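Local coordinates for uncharacterized conserved protein YndB, AHSA1/START domain (Micromonospora chersina, PDB 6V04) that is of unknown biochemical function but takes part in dynemicin biosynthesis, and as a START/Bet v1-like protein probably handles a hydrophobic molecule, at residues A[38-43]-A[134-139]; A[43-48]-A[52-57]; A[78-83]-A[89-94]. All coordinates share one frame; numbering follows the deposited sequence. Where two conformers were deposited one is given.

Interaction 1: A[38-43]-A[134-139]; sequences AQWFGH and ARYLET
W40 and Y136 mark the closest backbone approach of this contact, their CA atoms 6.3 Å apart, where the end of the short helix 34-40 meets the last turn of helix 116-139. The latter is the long helix of the helix-grip fold common to START/Bet v1-like domains, the one gripped by the curved antiparallel sheet. Its helical bonding continues to the end of the segment, with T139 N bonded to R135 O at 3.0 Å, whereas 38-40 is weakly bonded and gives way at G42 to extended backbone leading into the strand at H43. The two backbones remain separated, and side chains from Q39, W40 and Y136 span the space between them.

Y136 is the broadest participant. Its CG stands anti to the backbone N (chi1 167°), which sends the phenol away from its own helix toward both neighbours. Q39 comes over one face of that phenol, with its CB 3.9 Å from the ring centroid. This carbon lies 28° off the ring normal, the geometry of a CH-pi contact. The ring atom nearest to Q39 CB is Y136 CE1, at 3.5 Å. The five-membered ring of W40 and the phenol are near parallel, their planes 20° apart. Their centroids are 5.7 Å apart, however, so the rings are slid past one another and barely overlap.

W40 NE1 bonds to A30 O in helix 24-32, which is likely to fix the turn of the indole. Y136 OH bonds instead to R36 NH1; since R36 belongs to helix 34-40, this pins the far end of the phenol and forms a second tie between the two contacting helices. The closest W40-Y136 contact is carbon to carbon, with W40 CD1 against Y136 CD2 at 3.8 Å.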
loop_
_atom_site.group_PDB
_atom_site.type_symbol
_atom_site.label_atom_id
_atom_site.label_comp_id
_atom_site.label_asym_id
_atom_site.label_seq_id
_atom_site.Cartn_x
_atom_site.Cartn_y
_atom_site.Cartn_z
ATOM N N ALA A 38 11.510 -6.265 -11.713
ATOM C CA ALA A 38 11.320 -4.830 -11.884
ATOM C C ALA A 38 10.598 -4.476 -13.175
ATOM O O ALA A 38 10.203 -3.319 -13.345
ATOM C CB ALA A 38 12.678 -4.136 -11.824
ATOM N N GLN A 39 10.420 -5.427 -14.091
ATOM C CA GLN A 39 9.716 -5.127 -15.331
ATOM C C GLN A 39 8.207 -5.239 -15.200
ATOM O O GLN A 39 7.491 -4.732 -16.067
ATOM C CB GLN A 39 10.195 -6.047 -16.457
ATOM C CG GLN A 39 11.700 -6.033 -16.671
ATOM C CD GLN A 39 12.233 -4.656 -16.932
ATOM O OE1 GLN A 39 13.164 -4.197 -16.265
ATOM N NE2 GLN A 39 11.650 -3.980 -17.909
ATOM N N TRP A 40 7.692 -5.909 -14.149
ATOM C CA TRP A 40 6.251 -6.068 -13.990
ATOM C C TRP A 40 5.742 -5.824 -12.578
ATOM O O TRP A 40 4.572 -5.454 -12.430
ATOM C CB TRP A 40 5.819 -7.484 -14.443
ATOM C CG TRP A 40 6.390 -8.581 -13.591
ATOM C CD1 TRP A 40 7.618 -9.163 -13.725
ATOM C CD2 TRP A 40 5.770 -9.205 -12.460
ATOM N NE1 TRP A 40 7.797 -10.114 -12.749
ATOM C CE2 TRP A 40 6.681 -10.152 -11.955
ATOM C CE3 TRP A 40 4.535 -9.054 -11.825
ATOM C CZ2 TRP A 40 6.383 -10.959 -10.846
ATOM C CZ3 TRP A 40 4.248 -9.862 -10.715
ATOM C CH2 TRP A 40 5.178 -10.774 -10.236
ATOM N N PHE A 41 6.559 -6.013 -11.537
ATOM C CA PHE A 41 6.101 -5.968 -10.153
ATOM C C PHE A 41 6.627 -4.734 -9.429
ATOM O O PHE A 41 5.848 -3.847 -9.072
ATOM C CB PHE A 41 6.530 -7.255 -9.438
ATOM C CG PHE A 41 6.033 -7.370 -8.015
ATOM C CD1 PHE A 41 4.684 -7.345 -7.738
ATOM C CD2 PHE A 41 6.928 -7.559 -6.967
ATOM C CE1 PHE A 41 4.226 -7.476 -6.422
ATOM C CE2 PHE A 41 6.477 -7.692 -5.658
ATOM C CZ PHE A 41 5.133 -7.632 -5.392
ATOM N N GLY A 42 7.925 -4.671 -9.175
ATOM C CA GLY A 42 8.497 -3.590 -8.397
ATOM C C GLY A 42 9.981 -3.824 -8.259
ATOM O O GLY A 42 10.527 -4.809 -8.761
ATOM N N HIS A 43 10.631 -2.904 -7.560
ATOM C CA HIS A 43 12.076 -2.928 -7.402
ATOM C C HIS A 43 12.450 -3.608 -6.090
ATOM O O HIS A 43 12.142 -3.090 -5.012
ATOM C CB HIS A 43 12.643 -1.512 -7.435
ATOM C CG HIS A 43 14.105 -1.456 -7.135
ATOM N ND1 HIS A 43 15.067 -1.678 -8.095
ATOM C CD2 HIS A 43 14.769 -1.256 -5.973
ATOM C CE1 HIS A 43 16.264 -1.600 -7.541
ATOM N NE2 HIS A 43 16.111 -1.344 -6.254
ATOM N N ALA A 134 1.715 -11.585 -16.701
ATOM C CA ALA A 134 1.344 -12.230 -17.958
ATOM C C ALA A 134 1.692 -11.353 -19.153
ATOM O O ALA A 134 2.157 -11.856 -20.180
ATOM C CB ALA A 134 -0.147 -12.569 -17.952
ATOM N N ARG A 135 1.469 -10.044 -19.035
ATOM C CA ARG A 135 1.809 -9.119 -20.118
ATOM C C ARG A 135 3.307 -9.137 -20.404
ATOM O O ARG A 135 3.732 -9.171 -21.565
ATOM C CB ARG A 135 1.364 -7.709 -19.744
ATOM C CG ARG A 135 -0.113 -7.431 -19.909
ATOM C CD ARG A 135 -0.416 -5.989 -19.514
ATOM N NE ARG A 135 0.337 -5.021 -20.315
ATOM C CZ ARG A 135 -0.182 -4.229 -21.253
ATOM N NH1 ARG A 135 -1.479 -4.257 -21.534
ATOM N NH2 ARG A 135 0.606 -3.393 -21.914
ATOM N N TYR A 136 4.119 -9.088 -19.349
ATOM C CA TYR A 136 5.569 -9.087 -19.500
ATOM C C TYR A 136 6.071 -10.379 -20.133
ATOM O O TYR A 136 6.953 -10.349 -21.002
ATOM C CB TYR A 136 6.218 -8.849 -18.134
ATOM C CG TYR A 136 7.696 -9.144 -18.116
ATOM C CD1 TYR A 136 8.589 -8.363 -18.828
ATOM C CD2 TYR A 136 8.198 -10.204 -17.371
ATOM C CE1 TYR A 136 9.951 -8.645 -18.824
ATOM C CE2 TYR A 136 9.547 -10.496 -17.357
ATOM C CZ TYR A 136 10.420 -9.710 -18.070
ATOM O OH TYR A 136 11.767 -10.015 -18.049
ATOM N N LEU A 137 5.520 -11.528 -19.718
ATOM C CA LEU A 137 5.910 -12.795 -20.333
ATOM C C LEU A 137 5.505 -12.857 -21.799
ATOM O O LEU A 137 6.221 -13.447 -22.617
ATOM C CB LEU A 137 5.287 -13.961 -19.560
ATOM C CG LEU A 137 5.865 -14.190 -18.164
ATOM C CD1 LEU A 137 5.011 -15.169 -17.393
ATOM C CD2 LEU A 137 7.294 -14.705 -18.281
ATOM N N GLU A 138 4.372 -12.248 -22.151
ATOM C CA GLU A 138 3.889 -12.300 -23.527
ATOM C C GLU A 138 4.745 -11.447 -24.456
ATOM O O GLU A 138 5.136 -11.897 -25.541
ATOM C CB GLU A 138 2.432 -11.841 -23.571
ATOM C CG GLU A 138 1.793 -11.879 -24.947
ATOM C CD GLU A 138 0.409 -11.259 -24.958
ATOM O OE1 GLU A 138 -0.061 -10.832 -23.883
ATOM O OE2 GLU A 138 -0.206 -11.194 -26.044
ATOM N N THR A 139 5.037 -10.208 -24.056
ATOM C CA THR A 139 5.631 -9.233 -24.962
ATOM C C THR A 139 7.102 -8.952 -24.701
ATOM O O THR A 139 7.782 -8.452 -25.606
ATOM C CB THR A 139 4.878 -7.898 -24.875
ATOM O OG1 THR A 139 5.183 -7.258 -23.632
ATOM C CG2 THR A 139 3.375 -8.124 -24.970
#

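Interaction 2: A[43-48]-A[52-57]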
loop_
_atom_site.group_PDB
_atom_site.type_symbol
_atom_site.label_atom_id
_atom_site.label_comp_id
_atom_site.label_asym_id
_atom_site.label_seq_id
_atom_site.Cartn_x
_atom_site.Cartn_y
_atom_site.Cartn_z
ATOM N N HIS A 43 10.631 -2.904 -7.560
ATOM C CA HIS A 43 12.076 -2.928 -7.402
ATOM C C HIS A 43 12.450 -3.608 -6.090
ATOM O O HIS A 43 12.142 -3.090 -5.012
ATOM C CB HIS A 43 12.643 -1.512 -7.435
ATOM C CG HIS A 43 14.105 -1.456 -7.135
ATOM N ND1 HIS A 43 15.067 -1.678 -8.095
ATOM C CD2 HIS A 43 14.769 -1.256 -5.973
ATOM C CE1 HIS A 43 16.264 -1.600 -7.541
ATOM N NE2 HIS A 43 16.111 -1.344 -6.254
ATOM N N LEU A 44 13.134 -4.747 -6.186
ATOM C CA LEU A 44 13.638 -5.463 -5.023
ATOM C C LEU A 44 14.991 -4.909 -4.603
ATOM O O LEU A 44 15.883 -4.753 -5.440
ATOM C CB LEU A 44 13.792 -6.953 -5.332
ATOM C CG LEU A 44 12.523 -7.781 -5.458
ATOM C CD1 LEU A 44 12.814 -9.160 -6.032
ATOM C CD2 LEU A 44 11.895 -7.896 -4.093
ATOM N N SER A 45 15.164 -4.663 -3.299
ATOM C CA SER A 45 16.476 -4.238 -2.810
ATOM C C SER A 45 17.504 -5.359 -2.880
ATOM O O SER A 45 18.712 -5.088 -2.942
ATOM C CB SER A 45 16.365 -3.724 -1.372
ATOM O OG SER A 45 15.906 -4.737 -0.491
ATOM N N ALA A 46 17.047 -6.605 -2.869
ATOM C CA ALA A 46 17.889 -7.788 -2.930
ATOM C C ALA A 46 16.998 -8.939 -3.354
ATOM O O ALA A 46 15.789 -8.901 -3.092
ATOM C CB ALA A 46 18.534 -8.081 -1.570
ATOM N N PRO A 47 17.538 -9.960 -4.017
ATOM C CA PRO A 47 16.705 -11.122 -4.341
ATOM C C PRO A 47 16.191 -11.779 -3.073
ATOM O O PRO A 47 16.821 -11.722 -2.017
ATOM C CB PRO A 47 17.649 -12.046 -5.113
ATOM C CG PRO A 47 19.015 -11.629 -4.705
ATOM C CD PRO A 47 18.942 -10.163 -4.411
ATOM N N MET A 48 15.024 -12.392 -3.185
ATOM C CA MET A 48 14.491 -13.172 -2.075
ATOM C C MET A 48 15.398 -14.364 -1.788
ATOM O O MET A 48 15.749 -15.128 -2.689
ATOM C CB MET A 48 13.080 -13.630 -2.410
ATOM C CG MET A 48 12.079 -12.505 -2.488
ATOM S SD MET A 48 10.412 -13.150 -2.616
ATOM C CE MET A 48 9.437 -11.660 -2.516
ATOM N N ALA A 52 16.167 -14.440 4.928
ATOM C CA ALA A 52 16.712 -13.099 4.811
ATOM C C ALA A 52 15.610 -12.081 4.548
ATOM O O ALA A 52 14.550 -12.399 3.998
ATOM C CB ALA A 52 17.752 -13.015 3.682
ATOM N N SER A 53 15.882 -10.843 4.935
ATOM C CA SER A 53 14.949 -9.757 4.719
ATOM C C SER A 53 15.263 -9.043 3.413
ATOM O O SER A 53 16.405 -9.025 2.947
ATOM C CB SER A 53 14.990 -8.768 5.885
ATOM O OG SER A 53 16.275 -8.190 6.021
ATOM N N THR A 54 14.224 -8.473 2.812
ATOM C CA THR A 54 14.387 -7.611 1.653
ATOM C C THR A 54 13.237 -6.607 1.638
ATOM O O THR A 54 12.460 -6.505 2.592
ATOM C CB THR A 54 14.497 -8.446 0.366
ATOM O OG1 THR A 54 14.852 -7.599 -0.739
ATOM C CG2 THR A 54 13.213 -9.180 0.051
ATOM N N ARG A 55 13.106 -5.889 0.525
ATOM C CA ARG A 55 12.161 -4.788 0.413
ATOM C C ARG A 55 11.797 -4.618 -1.053
ATOM O O ARG A 55 12.679 -4.662 -1.913
ATOM C CB ARG A 55 12.790 -3.505 0.971
ATOM C CG ARG A 55 11.890 -2.295 1.098
ATOM C CD ARG A 55 12.725 -1.155 1.672
ATOM N NE ARG A 55 12.002 0.095 1.878
ATOM C CZ ARG A 55 11.729 0.974 0.922
ATOM N NH1 ARG A 55 12.093 0.734 -0.332
ATOM N NH2 ARG A 55 11.087 2.096 1.219
ATOM N N VAL A 56 10.515 -4.407 -1.340
ATOM C CA VAL A 56 10.070 -4.105 -2.695
ATOM C C VAL A 56 9.470 -2.710 -2.697
ATOM O O VAL A 56 8.703 -2.348 -1.800
ATOM C CB VAL A 56 9.079 -5.145 -3.248
ATOM C CG1 VAL A 56 7.770 -5.147 -2.469
ATOM C CG2 VAL A 56 8.832 -4.873 -4.724
ATOM N N ASP A 57 9.873 -1.913 -3.680
ATOM C CA ASP A 57 9.500 -0.511 -3.783
ATOM C C ASP A 57 8.839 -0.302 -5.136
ATOM O O ASP A 57 9.364 -0.769 -6.151
ATOM C CB ASP A 57 10.750 0.357 -3.640
ATOM C CG ASP A 57 10.431 1.803 -3.439
ATOM O OD1 ASP A 57 9.841 2.402 -4.358
ATOM O OD2 ASP A 57 10.765 2.326 -2.355
#
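T54 OG1 grips both A46 O and S45 OG across this antiparallel beta hairpin, which joins strand 43-44, outermost in its sheet within the chain, to strand 53-57. T54 OG1 donates to A46 O at 2.8 Å and accepts from S45 OG at 3.1 Å, so one hydroxyl joins the A46 carbonyl and the S45 hydroxyl to the strand beyond the last regular pair. The T54 torsion explains this double role: with chi1 at -172°, OG1 lies anti to the backbone N and reaches across to the other segment.

The ladder proper is short. H43 and D57 form a hydrogen-bonded pair, with H43 N to D57 O at 2.9 Å and nearly straight (171°), and the reciprocal D57 N bond to H43 O of similar length. S45 N then bonds to R55 O at 2.8 Å, extending the connection past the non-hydrogen-bonded pair L44-V56.

On the face bearing H43 and D57, the R55 chain is extended from CG to NE and brings NH1 to D57 OD2 at 2.9 Å, on the anti lone pair. R55 was modelled in two conformers, so this salt bridge may be only partly populated. D57 OD1 is held separately by G59 N.

On the face bearing L44 and V56 the packing is apolar. V56 packs on F64 of strand 63-72 and L44 on V37 of helix 34-40. Within the hairpin itself, L44 and V56 run obliquely to each other, with L44 CD2 4.0 Å from V56 CB.

Interaction 3: A[78-83]-A[89-94]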
loop_
_atom_site.group_PDB
_atom_site.type_symbol
_atom_site.label_atom_id
_atom_site.label_comp_id
_atom_site.label_asym_id
_atom_site.label_seq_id
_atom_site.Cartn_x
_atom_site.Cartn_y
_atom_site.Cartn_z
ATOM N N LEU A 78 7.839 -18.422 -0.312
ATOM C CA LEU A 78 7.025 -18.193 0.874
ATOM C C LEU A 78 7.674 -17.085 1.684
ATOM O O LEU A 78 8.841 -17.206 2.075
ATOM C CB LEU A 78 6.904 -19.461 1.714
ATOM C CG LEU A 78 6.359 -20.640 0.923
ATOM C CD1 LEU A 78 6.377 -21.893 1.780
ATOM C CD2 LEU A 78 4.957 -20.355 0.453
ATOM N N PHE A 79 6.906 -16.041 1.972
ATOM C CA PHE A 79 7.440 -14.881 2.665
ATOM C C PHE A 79 6.334 -14.160 3.418
ATOM O O PHE A 79 5.142 -14.415 3.231
ATOM C CB PHE A 79 8.161 -13.931 1.687
ATOM C CG PHE A 79 7.333 -13.499 0.496
ATOM C CD1 PHE A 79 7.297 -14.263 -0.659
ATOM C CD2 PHE A 79 6.634 -12.308 0.514
ATOM C CE1 PHE A 79 6.550 -13.854 -1.756
ATOM C CE2 PHE A 79 5.885 -11.903 -0.582
ATOM C CZ PHE A 79 5.849 -12.675 -1.713
ATOM N N ARG A 80 6.762 -13.277 4.310
ATOM C CA ARG A 80 5.886 -12.421 5.091
ATOM C C ARG A 80 6.210 -10.973 4.752
ATOM O O ARG A 80 7.367 -10.636 4.485
ATOM C CB ARG A 80 6.084 -12.683 6.580
ATOM C CG ARG A 80 5.576 -14.046 7.005
ATOM C CD ARG A 80 6.135 -14.444 8.345
ATOM N NE ARG A 80 7.549 -14.804 8.263
ATOM C CZ ARG A 80 8.551 -14.128 8.820
ATOM N NH1 ARG A 80 8.329 -13.025 9.529
ATOM N NH2 ARG A 80 9.792 -14.579 8.686
ATOM N N TRP A 81 5.200 -10.107 4.746
ATOM C CA TRP A 81 5.527 -8.717 4.476
ATOM C C TRP A 81 4.585 -7.770 5.205
ATOM O O TRP A 81 3.532 -8.156 5.720
ATOM C CB TRP A 81 5.570 -8.461 2.968
ATOM C CG TRP A 81 4.293 -8.430 2.164
ATOM C CD1 TRP A 81 3.008 -8.438 2.600
ATOM C CD2 TRP A 81 4.230 -8.350 0.736
ATOM N NE1 TRP A 81 2.141 -8.392 1.533
ATOM C CE2 TRP A 81 2.873 -8.323 0.376
ATOM C CE3 TRP A 81 5.201 -8.289 -0.270
ATOM C CZ2 TRP A 81 2.453 -8.239 -0.955
ATOM C CZ3 TRP A 81 4.784 -8.210 -1.590
ATOM C CH2 TRP A 81 3.430 -8.176 -1.921
ATOM N N SER A 82 5.007 -6.499 5.239
ATOM C CA SER A 82 4.334 -5.435 5.970
ATOM C C SER A 82 4.260 -4.215 5.064
ATOM O O SER A 82 5.303 -3.662 4.689
ATOM C CB SER A 82 5.094 -5.097 7.255
ATOM O OG SER A 82 4.584 -3.929 7.872
ATOM N N PHE A 83 3.040 -3.789 4.729
ATOM C CA PHE A 83 2.873 -2.666 3.805
ATOM C C PHE A 83 3.317 -1.366 4.459
ATOM O O PHE A 83 2.897 -1.025 5.568
ATOM C CB PHE A 83 1.425 -2.559 3.344
ATOM C CG PHE A 83 1.201 -1.556 2.249
ATOM C CD1 PHE A 83 1.983 -1.563 1.114
ATOM C CD2 PHE A 83 0.171 -0.646 2.348
ATOM C CE1 PHE A 83 1.762 -0.633 0.109
ATOM C CE2 PHE A 83 -0.040 0.278 1.343
ATOM C CZ PHE A 83 0.724 0.259 0.231
ATOM N N GLU A 89 1.440 -8.008 9.557
ATOM C CA GLU A 89 2.186 -9.001 8.801
ATOM C C GLU A 89 1.240 -9.919 8.041
ATOM O O GLU A 89 0.338 -10.535 8.633
ATOM C CB GLU A 89 3.081 -9.816 9.729
ATOM C CG GLU A 89 3.956 -10.818 8.999
ATOM C CD GLU A 89 4.904 -11.544 9.924
ATOM O OE1 GLU A 89 4.449 -12.454 10.653
ATOM O OE2 GLU A 89 6.102 -11.192 9.924
ATOM N N CYS A 90 1.475 -10.038 6.736
ATOM C CA CYS A 90 0.740 -10.938 5.859
ATOM C C CYS A 90 1.627 -12.105 5.469
ATOM O O CYS A 90 2.826 -11.934 5.250
ATOM C CB CYS A 90 0.287 -10.229 4.589
ATOM S SG CYS A 90 -0.640 -8.753 4.911
ATOM N N GLN A 91 1.029 -13.294 5.418
ATOM C CA GLN A 91 1.684 -14.493 4.918
ATOM C C GLN A 91 1.392 -14.609 3.430
ATOM O O GLN A 91 0.220 -14.746 3.046
ATOM C CB GLN A 91 1.153 -15.721 5.648
ATOM C CG GLN A 91 1.768 -15.974 7.016
ATOM C CD GLN A 91 3.048 -16.827 7.005
ATOM O OE1 GLN A 91 3.667 -17.006 8.051
ATOM N NE2 GLN A 91 3.447 -17.338 5.843
ATOM N N VAL A 92 2.439 -14.568 2.601
ATOM C CA VAL A 92 2.281 -14.567 1.152
ATOM C C VAL A 92 2.966 -15.799 0.578
ATOM O O VAL A 92 4.065 -16.171 1.005
ATOM C CB VAL A 92 2.833 -13.270 0.517
ATOM C CG1 VAL A 92 2.585 -13.244 -0.983
ATOM C CG2 VAL A 92 2.183 -12.040 1.174
ATOM N N GLY A 93 2.306 -16.441 -0.380
ATOM C CA GLY A 93 2.923 -17.540 -1.100
ATOM C C GLY A 93 2.750 -17.388 -2.595
ATOM O O GLY A 93 1.665 -17.024 -3.055
ATOM N N TRP A 94 3.823 -17.607 -3.360
ATOM C CA TRP A 94 3.774 -17.659 -4.817
ATOM C C TRP A 94 4.189 -19.066 -5.213
ATOM O O TRP A 94 5.337 -19.456 -4.987
ATOM C CB TRP A 94 4.713 -16.635 -5.455
ATOM C CG TRP A 94 4.378 -15.198 -5.261
ATOM C CD1 TRP A 94 3.288 -14.667 -4.632
ATOM C CD2 TRP A 94 5.161 -14.089 -5.720
ATOM N NE1 TRP A 94 3.350 -13.285 -4.679
ATOM C CE2 TRP A 94 4.492 -12.916 -5.335
ATOM C CE3 TRP A 94 6.371 -13.981 -6.422
ATOM C CZ2 TRP A 94 4.989 -11.648 -5.621
ATOM C CZ3 TRP A 94 6.860 -12.718 -6.707
ATOM C CH2 TRP A 94 6.168 -11.572 -6.307
#
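F79, V92, W81 and W94 interlock on one face of an antiparallel beta hairpin, strands 76-83 and 90-98, in the middle of the helix-grip sheet. V92 sits among the rings and uses different branches on each. F79 CG stands between its backbone N and carbonyl carbon (chi1 54°), which carries the ring over V92. V92 CB lies over a face of F79, 3.9 Å from the ring centroid, while CG1 touches F79 CZ at 3.4 Å. The other methyl, CG2, stands above the five-membered ring of W81, 3.8 Å from its centroid and only 17° off the normal. F79 CE2 covers the same indole face, so W81 is packed by both neighbours from one side.

F79 also meets W94 in a T-shaped stack: its edge, led by CZ, points at the indole face, with the planes at 85°. W94 goes on to meet W126 of helix 116-139, which places this aromatic cluster on the side of the sheet that grips the long helix. Reciprocal backbone bonds pair F79 with V92 and W81 with C90, V92 N lying 2.8 Å from F79 O.

The other face carries R80 and Q91, with L78 and G93 farther along. R80 NH1 donates to E89 OE2 at 2.9 Å in a salt bridge; the oxygen lies near the guanidinium plane, but the nitrogen approaches from above the carboxylate. NE of R80 has a second acid, so the arginine bridges E89, beside the start of strand 90-98, and D69 of strand 63-72. Q91 lies alongside, with its OE1 3.6 Å from R80 CD. A leucine in place of R80 would probably leave E89 and D69 without their shared positive partner and E89 freer to swing away. L78 extends CD2 over the bare backbone of G93, 3.8 Å from its CA.

From the N terminus, the chain first passes through 38-43, whose partner 134-139 comes 91 residues later, so interaction 1 closes a long loop that encloses the other two contacts. Interaction 2 begins on the residue shared with interaction 1, H43, and closes a short-range hairpin; interaction 3 closes a second hairpin farther on. These two are in series and do not cross. Both belong to the same antiparallel sheet and meet where M48 CE packs on F79 CE1. F41, in segment 38-43, touches V56 of interaction 2 and W81 and W94 of interaction 3. Together they tie the edge and middle of the sheet to helices 34-40 and 116-139.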